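Long-range contacts in mitomycin biosynthesis 6-O-methyltransferase (Streptomyces lavendulae, PDB 3GWZ), which transfers the methyl group of S-adenosyl-L-methionine to the 6-hydroxyl of demethylmitomycins, building the methoxyquinone of mitomycins A and B: residues 73-78 against 106-111; 192-197 against 354-359; 259-264 against 287-292. All coordinates share one frame; numbering follows the deposited sequence.

The three contacts run from the dimerisation domain to the cofactor pocket. Interaction 1, in the dimerisation domain, lies far from the ligand and on the other side of the chain's centre from interaction 3, their centres about 54 Å apart. Interaction 3 contributes to the adenine end of the S-adenosyl-L-homocysteine pocket through Asp260 and Phe261. Interaction 2 belongs to the same catalytic domain, with its centre about 26 Å from that of interaction 3, and the side chain of Val194 is about 8 Å from the bound cofactor product. Along the chain interaction 1 closes first; interaction 3 then lies nested within the loop that residues 192-197 and 354-359 close. None of the three touches another.

Interaction 1: residues 73-78 against 106-111; sequences TATALA and HDDLFA
Asp108 reaches over the start of helix 74-81, where it meets Ala74. Its CB carries CG out anti to the backbone N (chi1 -164°), toward the first turn of the helix, and CG comes to rest 3.9 Å from Ala74 CB. At the tip both oxygens end beside that methyl, OD2 3.5 Å and OD1 3.7 Å from Ala74 CB. OD2 also passes Thr75 OG1, but its strong partner is Arg89 of helix 85-97, with which it forms a salt bridge; the Thr75 hydroxyl bonds instead to Glu85. The hydrogen bond across the contact comes from the main chain of Asp108: Ala74 N donates to Asp108 O at 3.2 Å, with 148° at the hydrogen, and Thr73 CA makes a CH...O contact of 3.1 Å with the same Asp108 O. Thr73, on outer strand 72-73, pairs antiparallel with Leu109 of the central strand 109-111, a non-hydrogen-bonded pair in the small three-stranded sheet of the dimerisation domain, a winged-helix type of fold in which the type I' turn from His106 to Leu109 tips the hairpin. Thr73 is the N-cap of the helix, its OG1 accepting from Ala76 N at 2.9 Å, while its CG2 lies against Leu109 CD2 at 3.7 Å. Ala74 CB also approaches CE2 of the Phe110 ring obliquely. The turn faces the second subunit, where His106 and Asp107 pack on Thr246 of that other chain.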
loop_
_atom_site.group_PDB
_atom_site.type_symbol
_atom_site.label_atom_id
_atom_site.label_comp_id
_atom_site.label_asym_id
_atom_site.label_seq_id
_atom_site.Cartn_x
_atom_site.Cartn_y
_atom_site.Cartn_z
ATOM N N THR A 73 9.916 -6.655 -15.354
ATOM C CA THR A 73 10.758 -6.256 -16.468
ATOM C C THR A 73 10.605 -4.766 -16.772
ATOM O O THR A 73 9.570 -4.155 -16.474
ATOM C CB THR A 73 10.418 -7.049 -17.742
ATOM O OG1 THR A 73 9.115 -6.675 -18.203
ATOM C CG2 THR A 73 10.463 -8.562 -17.478
ATOM N N ALA A 74 11.641 -4.185 -17.365
ATOM C CA ALA A 74 11.562 -2.809 -17.843
ATOM C C ALA A 74 10.378 -2.669 -18.799
ATOM O O ALA A 74 9.673 -1.668 -18.779
ATOM C CB ALA A 74 12.863 -2.407 -18.533
ATOM N N THR A 75 10.158 -3.684 -19.634
ATOM C CA THR A 75 9.011 -3.693 -20.538
ATOM C C THR A 75 7.707 -3.504 -19.773
ATOM O O THR A 75 6.908 -2.623 -20.096
ATOM C CB THR A 75 8.921 -5.010 -21.344
ATOM O OG1 THR A 75 10.119 -5.186 -22.110
ATOM C CG2 THR A 75 7.723 -4.980 -22.287
ATOM N N ALA A 76 7.501 -4.334 -18.756
ATOM C CA ALA A 76 6.258 -4.313 -17.988
ATOM C C ALA A 76 6.113 -3.014 -17.193
ATOM O O ALA A 76 5.030 -2.428 -17.134
ATOM C CB ALA A 76 6.189 -5.509 -17.057
ATOM N N LEU A 77 7.204 -2.573 -16.575
ATOM C CA LEU A 77 7.194 -1.316 -15.845
ATOM C C LEU A 77 6.888 -0.136 -16.772
ATOM O O LEU A 77 6.169 0.789 -16.392
ATOM C CB LEU A 77 8.521 -1.108 -15.112
ATOM C CG LEU A 77 8.826 -2.093 -13.986
ATOM C CD1 LEU A 77 10.271 -1.929 -13.525
ATOM C CD2 LEU A 77 7.855 -1.913 -12.813
ATOM N N ALA A 78 7.425 -0.173 -17.988
ATOM C CA ALA A 78 7.162 0.881 -18.969
ATOM C C ALA A 78 5.695 0.905 -19.387
ATOM O O ALA A 78 5.082 1.968 -19.465
ATOM C CB ALA A 78 8.068 0.732 -20.188
ATOM N N HIS A 106 19.342 -10.452 -15.452
ATOM C CA HIS A 106 18.782 -11.459 -16.353
ATOM C C HIS A 106 17.309 -11.196 -16.636
ATOM O O HIS A 106 16.591 -10.641 -15.798
ATOM C CB HIS A 106 18.970 -12.877 -15.794
ATOM C CG HIS A 106 18.207 -13.144 -14.529
ATOM N ND1 HIS A 106 16.899 -13.579 -14.525
ATOM C CD2 HIS A 106 18.576 -13.051 -13.229
ATOM C CE1 HIS A 106 16.494 -13.738 -13.278
ATOM N NE2 HIS A 106 17.492 -13.423 -12.472
ATOM N N ASP A 107 16.873 -11.578 -17.828
ATOM C CA ASP A 107 15.462 -11.524 -18.191
ATOM C C ASP A 107 14.875 -10.109 -18.134
ATOM O O ASP A 107 13.659 -9.934 -18.069
ATOM C CB ASP A 107 14.666 -12.510 -17.319
ATOM C CG ASP A 107 15.056 -13.960 -17.588
ATOM O OD1 ASP A 107 14.783 -14.446 -18.703
ATOM O OD2 ASP A 107 15.660 -14.600 -16.708
ATOM N N ASP A 108 15.746 -9.106 -18.169
ATOM C CA ASP A 108 15.322 -7.706 -18.168
ATOM C C ASP A 108 14.625 -7.333 -16.863
ATOM O O ASP A 108 13.823 -6.397 -16.818
ATOM C CB ASP A 108 14.405 -7.409 -19.361
ATOM C CG ASP A 108 14.253 -5.913 -19.622
ATOM O OD1 ASP A 108 15.218 -5.168 -19.347
ATOM O OD2 ASP A 108 13.178 -5.479 -20.096
ATOM N N LEU A 109 14.948 -8.056 -15.798
ATOM C CA LEU A 109 14.278 -7.871 -14.513
ATOM C C LEU A 109 14.926 -6.836 -13.599
ATOM O O LEU A 109 16.147 -6.718 -13.533
ATOM C CB LEU A 109 14.204 -9.204 -13.769
ATOM C CG LEU A 109 13.260 -10.227 -14.388
ATOM C CD1 LEU A 109 13.432 -11.564 -13.687
ATOM C CD2 LEU A 109 11.825 -9.735 -14.289
ATOM N N PHE A 110 14.085 -6.102 -12.882
ATOM C CA PHE A 110 14.534 -5.205 -11.836
ATOM C C PHE A 110 13.734 -5.474 -10.571
ATOM O O PHE A 110 12.602 -5.942 -10.647
ATOM C CB PHE A 110 14.370 -3.749 -12.283
ATOM C CG PHE A 110 15.285 -3.369 -13.400
ATOM C CD1 PHE A 110 16.512 -2.786 -13.134
ATOM C CD2 PHE A 110 14.934 -3.620 -14.715
ATOM C CE1 PHE A 110 17.371 -2.436 -14.172
ATOM C CE2 PHE A 110 15.781 -3.280 -15.745
ATOM C CZ PHE A 110 17.005 -2.689 -15.470
ATOM N N ALA A 111 14.323 -5.185 -9.415
ATOM C CA ALA A 111 13.681 -5.485 -8.134
ATOM C C ALA A 111 13.806 -4.344 -7.140
ATOM O O ALA A 111 14.709 -3.516 -7.235
ATOM C CB ALA A 111 14.269 -6.753 -7.525
#

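Interaction 2: residues 192-197 against 354-359; sequences GQVAAA and LPCGAG
Cys356 SG packs against two side chains of the last turns of helix 173-197, Val194 CG2 at 3.8 Å and Gln193 CB at 3.9 Å. A chi1 of -171° turns SG away from the cysteine's own N and toward the helix, and Val361 and Ile363 of the neighbouring strand touch its side chain as well. No hydrogen bond joins the two segments. Gln193 stretches on past the cysteine, its chain extended beyond CG, and lays its amide beside Gly357, whose CA is 3.7 Å from Gln193 CD and almost as close to OE1 and NE2. Gly357 has no side chain, so the backbone itself meets the amide. Residues 356-359 lie in the turn that joins strands 348-355 and 361-368, the antiparallel pair that ends the seven-stranded sheet of the class I methyltransferase fold, with strand order 3-2-1-4-5-7-6, and the end of helix 173-197 packs on this hairpin. At the end of the strand itself, Pro355 O lies 3.9 Å from Ala197 CB, and Leu354 CD1 approaches Ala197 O. Val194 also touches Leu216 of helix 215-223, and its side chain is about 5 Å from that of Lys275, which binds the cofactor.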
loop_
_atom_site.group_PDB
_atom_site.type_symbol
_atom_site.label_atom_id
_atom_site.label_comp_id
_atom_site.label_asym_id
_atom_site.label_seq_id
_atom_site.Cartn_x
_atom_site.Cartn_y
_atom_site.Cartn_z
ATOM N N GLY A 192 5.769 13.793 18.423
ATOM C CA GLY A 192 5.990 12.916 19.561
ATOM C C GLY A 192 7.173 13.346 20.409
ATOM O O GLY A 192 7.121 13.277 21.642
ATOM N N GLN A 193 8.240 13.794 19.749
ATOM C CA GLN A 193 9.435 14.264 20.448
ATOM C C GLN A 193 9.122 15.485 21.304
ATOM O O GLN A 193 9.517 15.553 22.467
ATOM C CB GLN A 193 10.559 14.603 19.459
ATOM C CG GLN A 193 11.195 13.401 18.786
ATOM C CD GLN A 193 12.010 13.781 17.560
ATOM O OE1 GLN A 193 12.038 14.945 17.150
ATOM N NE2 GLN A 193 12.677 12.798 16.968
ATOM N N VAL A 194 8.417 16.456 20.732
ATOM C CA VAL A 194 8.086 17.659 21.492
ATOM C C VAL A 194 7.217 17.327 22.702
ATOM O O VAL A 194 7.444 17.826 23.809
ATOM C CB VAL A 194 7.324 18.688 20.640
ATOM C CG1 VAL A 194 6.819 19.805 21.519
ATOM C CG2 VAL A 194 8.203 19.231 19.515
ATOM N N ALA A 195 6.203 16.497 22.478
ATOM C CA ALA A 195 5.259 16.136 23.533
ATOM C C ALA A 195 5.958 15.408 24.683
ATOM O O ALA A 195 5.479 15.404 25.812
ATOM C CB ALA A 195 4.124 15.272 22.957
ATOM N N ALA A 196 7.096 14.793 24.390
ATOM C CA ALA A 196 7.821 14.031 25.393
ATOM C C ALA A 196 8.909 14.875 26.048
ATOM O O ALA A 196 9.389 14.545 27.131
ATOM C CB ALA A 196 8.419 12.774 24.770
ATOM N N ALA A 197 9.290 15.966 25.391
ATOM C CA ALA A 197 10.427 16.767 25.846
ATOM C C ALA A 197 10.033 17.994 26.661
ATOM O O ALA A 197 10.883 18.639 27.274
ATOM C CB ALA A 197 11.297 17.179 24.658
ATOM N N LEU A 354 15.809 23.596 25.092
ATOM C CA LEU A 354 15.809 22.167 25.369
ATOM C C LEU A 354 16.055 21.366 24.097
ATOM O O LEU A 354 15.661 21.783 23.002
ATOM C CB LEU A 354 14.460 21.763 25.970
ATOM C CG LEU A 354 13.993 22.673 27.105
ATOM C CD1 LEU A 354 12.485 22.605 27.299
ATOM C CD2 LEU A 354 14.732 22.315 28.388
ATOM N N PRO A 355 16.706 20.205 24.238
ATOM C CA PRO A 355 16.947 19.335 23.088
ATOM C C PRO A 355 15.644 18.684 22.652
ATOM O O PRO A 355 14.738 18.495 23.458
ATOM C CB PRO A 355 17.907 18.280 23.642
ATOM C CG PRO A 355 17.639 18.246 25.096
ATOM C CD PRO A 355 17.181 19.617 25.500
ATOM N N CYS A 356 15.546 18.358 21.375
ATOM C CA CYS A 356 14.341 17.751 20.854
ATOM C C CYS A 356 14.730 16.747 19.777
ATOM O O CYS A 356 14.909 17.108 18.614
ATOM C CB CYS A 356 13.422 18.832 20.288
ATOM S SG CYS A 356 11.806 18.234 19.865
ATOM N N GLY A 357 14.860 15.484 20.172
ATOM C CA GLY A 357 15.229 14.431 19.245
ATOM C C GLY A 357 16.526 14.728 18.517
ATOM O O GLY A 357 17.229 15.682 18.848
ATOM N N ALA A 358 16.842 13.905 17.523
ATOM C CA ALA A 358 18.062 14.080 16.743
ATOM C C ALA A 358 17.947 15.273 15.799
ATOM O O ALA A 358 16.851 15.772 15.545
ATOM C CB ALA A 358 18.380 12.813 15.964
ATOM N N GLY A 359 19.085 15.724 15.283
ATOM C CA GLY A 359 19.114 16.851 14.369
ATOM C C GLY A 359 19.408 18.161 15.074
ATOM O O GLY A 359 19.913 18.173 16.197
#

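Interaction 3: residues 259-264 against 287-292; sequences GDFFET and VRILRR. With SAH (S-adenosyl-L-homocysteine), chain G.
Phe261 stands between the adenine of S-adenosyl-L-homocysteine and Ile289 of helix 283-296. One face of its ring covers the base, with SAH C6 lying 3.4 Å above the ring plane, over its centre. Ile289 CD1 meets Phe261 CE1 obliquely at 3.7 Å. The edge of the adenine is read by two hydrogen bonds: SAH N6 donates to Asp260 OD1 at 2.9 Å, nearly straight at 170°, and Phe261 N donates to SAH N1 at 3.0 Å.

In the next shell, Asp260 OD1 also accepts from Phe262 N, which comes from above the carboxylate plane; this Asx turn fixes the acid while it holds N6. Asp260 O takes the N-H groups of both Glu263 and Thr264, curling the loop tightly. Phe262, whose CG lies beside the backbone N (chi1 -73°), swings its ring toward the helix. There Ile289 CG1 touches CE1, and the ring lies over a face of the Arg288 guanidinium, Phe262 CD1 being 3.5 Å from Arg288 CZ and the two planes only 19° apart. Asp285 pins that guanidinium by a salt bridge, and Trp281 packs edge-to-face with Phe262.

Arg292, bent at chi3, brings NE to Phe262 O in a weak hydrogen bond of 3.0 Å. The single N-H of NE is shared, donating also to water 1 at 2.9 Å, which in turn gives its hydrogens to Phe261 O and Arg288 O and so ties loop to helix. The backbone carbonyl of Glu263 lies over one face of the Arg292 guanidinium, while its carboxylate, OE1 4.2 Å from Arg292 NH2, is beyond salt-bridge range. The loop follows edge strand 254-258 of the sheet, and its acid for N6, backbone N-H for N1 and ring against the base are consistent with the adenine pocket of a class I methyltransferase.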
loop_
_atom_site.group_PDB
_atom_site.type_symbol
_atom_site.label_atom_id
_atom_site.label_comp_id
_atom_site.label_asym_id
_atom_site.label_seq_id
_atom_site.Cartn_x
_atom_site.Cartn_y
_atom_site.Cartn_z
ATOM N N GLY A 259 -6.786 31.908 9.667
ATOM C CA GLY A 259 -6.325 33.263 9.900
ATOM C C GLY A 259 -4.920 33.525 9.395
ATOM O O GLY A 259 -4.342 32.716 8.671
ATOM N N ASP A 260 -4.381 34.670 9.791
ATOM C CA ASP A 260 -3.105 35.159 9.296
ATOM C C ASP A 260 -2.319 35.621 10.508
ATOM O O ASP A 260 -2.728 36.575 11.188
ATOM C CB ASP A 260 -3.360 36.331 8.334
ATOM C CG ASP A 260 -2.082 36.987 7.839
ATOM O OD1 ASP A 260 -0.987 36.668 8.353
ATOM O OD2 ASP A 260 -2.182 37.841 6.931
ATOM N N PHE A 261 -1.202 34.956 10.803
ATOM C CA PHE A 261 -0.464 35.290 12.030
ATOM C C PHE A 261 0.208 36.671 12.010
ATOM O O PHE A 261 0.763 37.118 13.024
ATOM C CB PHE A 261 0.499 34.168 12.484
ATOM C CG PHE A 261 1.445 33.673 11.409
ATOM C CD1 PHE A 261 2.259 34.551 10.713
ATOM C CD2 PHE A 261 1.549 32.316 11.135
ATOM C CE1 PHE A 261 3.139 34.091 9.734
ATOM C CE2 PHE A 261 2.434 31.849 10.163
ATOM C CZ PHE A 261 3.225 32.740 9.460
ATOM N N PHE A 262 0.137 37.366 10.881
ATOM C CA PHE A 262 0.599 38.758 10.850
ATOM C C PHE A 262 -0.489 39.702 11.357
ATOM O O PHE A 262 -0.226 40.870 11.645
ATOM C CB PHE A 262 1.012 39.183 9.445
ATOM C CG PHE A 262 2.307 38.587 8.990
ATOM C CD1 PHE A 262 3.509 39.015 9.529
ATOM C CD2 PHE A 262 2.321 37.608 8.008
ATOM C CE1 PHE A 262 4.715 38.462 9.099
ATOM C CE2 PHE A 262 3.512 37.056 7.577
ATOM C CZ PHE A 262 4.707 37.481 8.121
ATOM N N GLU A 263 -1.709 39.187 11.457
ATOM C CA GLU A 263 -2.855 40.002 11.838
ATOM C C GLU A 263 -3.473 39.524 13.141
ATOM O O GLU A 263 -4.002 40.325 13.909
ATOM C CB GLU A 263 -3.913 39.981 10.736
ATOM C CG GLU A 263 -3.439 40.540 9.396
ATOM C CD GLU A 263 -2.764 41.908 9.511
ATOM O OE1 GLU A 263 -3.164 42.718 10.378
ATOM O OE2 GLU A 263 -1.829 42.174 8.723
ATOM N N THR A 264 -3.394 38.220 13.395
ATOM C CA THR A 264 -4.127 37.616 14.503
ATOM C C THR A 264 -3.327 36.585 15.288
ATOM O O THR A 264 -2.723 35.680 14.709
ATOM C CB THR A 264 -5.397 36.919 13.982
ATOM O OG1 THR A 264 -6.174 37.851 13.221
ATOM C CG2 THR A 264 -6.230 36.371 15.132
ATOM N N VAL A 287 10.002 39.775 13.663
ATOM C CA VAL A 287 9.663 40.713 14.727
ATOM C C VAL A 287 8.173 41.036 14.713
ATOM O O VAL A 287 7.544 41.133 15.769
ATOM C CB VAL A 287 10.531 41.997 14.663
ATOM C CG1 VAL A 287 9.935 43.107 15.534
ATOM C CG2 VAL A 287 11.959 41.681 15.089
ATOM N N ARG A 288 7.598 41.179 13.523
ATOM C CA ARG A 288 6.159 41.411 13.407
ATOM C C ARG A 288 5.385 40.287 14.086
ATOM O O ARG A 288 4.458 40.532 14.863
ATOM C CB ARG A 288 5.724 41.523 11.940
ATOM C CG ARG A 288 6.224 42.769 11.217
ATOM C CD ARG A 288 5.930 42.679 9.711
ATOM N NE ARG A 288 4.501 42.779 9.440
ATOM C CZ ARG A 288 3.906 42.331 8.337
ATOM N NH1 ARG A 288 4.611 41.737 7.376
ATOM N NH2 ARG A 288 2.596 42.478 8.197
ATOM N N ILE A 289 5.761 39.048 13.791
ATOM C CA ILE A 289 5.073 37.903 14.376
ATOM C C ILE A 289 5.250 37.879 15.893
ATOM O O ILE A 289 4.281 37.735 16.637
ATOM C CB ILE A 289 5.565 36.558 13.759
ATOM C CG1 ILE A 289 5.208 36.497 12.275
ATOM C CG2 ILE A 289 4.935 35.375 14.480
ATOM C CD1 ILE A 289 6.033 35.471 11.488
ATOM N N LEU A 290 6.489 38.048 16.343
ATOM C CA LEU A 290 6.819 37.931 17.758
ATOM C C LEU A 290 6.105 39.000 18.577
ATOM O O LEU A 290 5.644 38.746 19.696
ATOM C CB LEU A 290 8.331 38.048 17.958
ATOM C CG LEU A 290 9.151 36.864 17.449
ATOM C CD1 LEU A 290 10.644 37.127 17.641
ATOM C CD2 LEU A 290 8.715 35.585 18.167
ATOM N N ARG A 291 6.030 40.200 18.019
ATOM C CA ARG A 291 5.400 41.308 18.729
ATOM C C ARG A 291 3.908 41.044 18.924
ATOM O O ARG A 291 3.362 41.315 19.994
ATOM C CB ARG A 291 5.646 42.639 18.007
ATOM C CG ARG A 291 7.030 43.226 18.279
ATOM C CD ARG A 291 7.272 44.546 17.551
ATOM N NE ARG A 291 8.615 45.062 17.824
ATOM C CZ ARG A 291 9.192 46.061 17.162
ATOM N NH1 ARG A 291 8.552 46.672 16.170
ATOM N NH2 ARG A 291 10.418 46.451 17.488
ATOM N N ARG A 292 3.252 40.499 17.903
ATOM C CA ARG A 292 1.844 40.151 18.042
ATOM C C ARG A 292 1.652 39.014 19.044
ATOM O O ARG A 292 0.663 38.982 19.776
ATOM C CB ARG A 292 1.205 39.806 16.696
ATOM C CG ARG A 292 -0.322 39.735 16.785
ATOM C CD ARG A 292 -0.989 39.718 15.425
ATOM N NE ARG A 292 -0.678 40.908 14.636
ATOM C CZ ARG A 292 -1.316 42.069 14.744
ATOM N NH1 ARG A 292 -2.299 42.211 15.624
ATOM N NH2 ARG A 292 -0.970 43.091 13.972
HETATM N N SAH G . 4.101 24.193 12.104
HETATM C CA SAH G . 3.945 23.204 10.984
HETATM C CB SAH G . 4.094 23.821 9.579
HETATM C CG SAH G . 5.433 24.521 9.275
HETATM S SD SAH G . 5.517 25.074 7.576
HETATM C C SAH G . 4.948 22.098 11.154
HETATM O O SAH G . 4.799 21.037 10.540
HETATM O OXT SAH G . 5.921 22.230 11.909
HETATM C "C5'" SAH G . 5.064 26.784 7.792
HETATM C "C4'" SAH G . 3.541 27.023 7.848
HETATM O "O4'" SAH G . 3.196 28.425 7.952
HETATM C "C3'" SAH G . 2.725 26.499 6.661
HETATM O "O3'" SAH G . 1.861 25.446 7.118
HETATM C "C2'" SAH G . 1.884 27.680 6.172
HETATM O "O2'" SAH G . 0.522 27.341 5.879
HETATM C "C1'" SAH G . 1.886 28.599 7.372
HETATM N N9 SAH G . 1.729 30.036 7.058
HETATM C C8 SAH G . 2.440 30.743 6.150
HETATM N N7 SAH G . 2.055 32.044 6.154
HETATM C C5 SAH G . 1.088 32.171 7.095
HETATM C C6 SAH G . 0.262 33.273 7.625
HETATM N N6 SAH G . 0.422 34.516 7.112
HETATM N N1 SAH G . -0.638 32.989 8.606
HETATM C C2 SAH G . -0.778 31.748 9.097
HETATM N N3 SAH G . -0.053 30.695 8.662
HETATM C C4 SAH G . 0.876 30.848 7.686
HETATM O O HOH W 1 1.780 39.846 13.614
#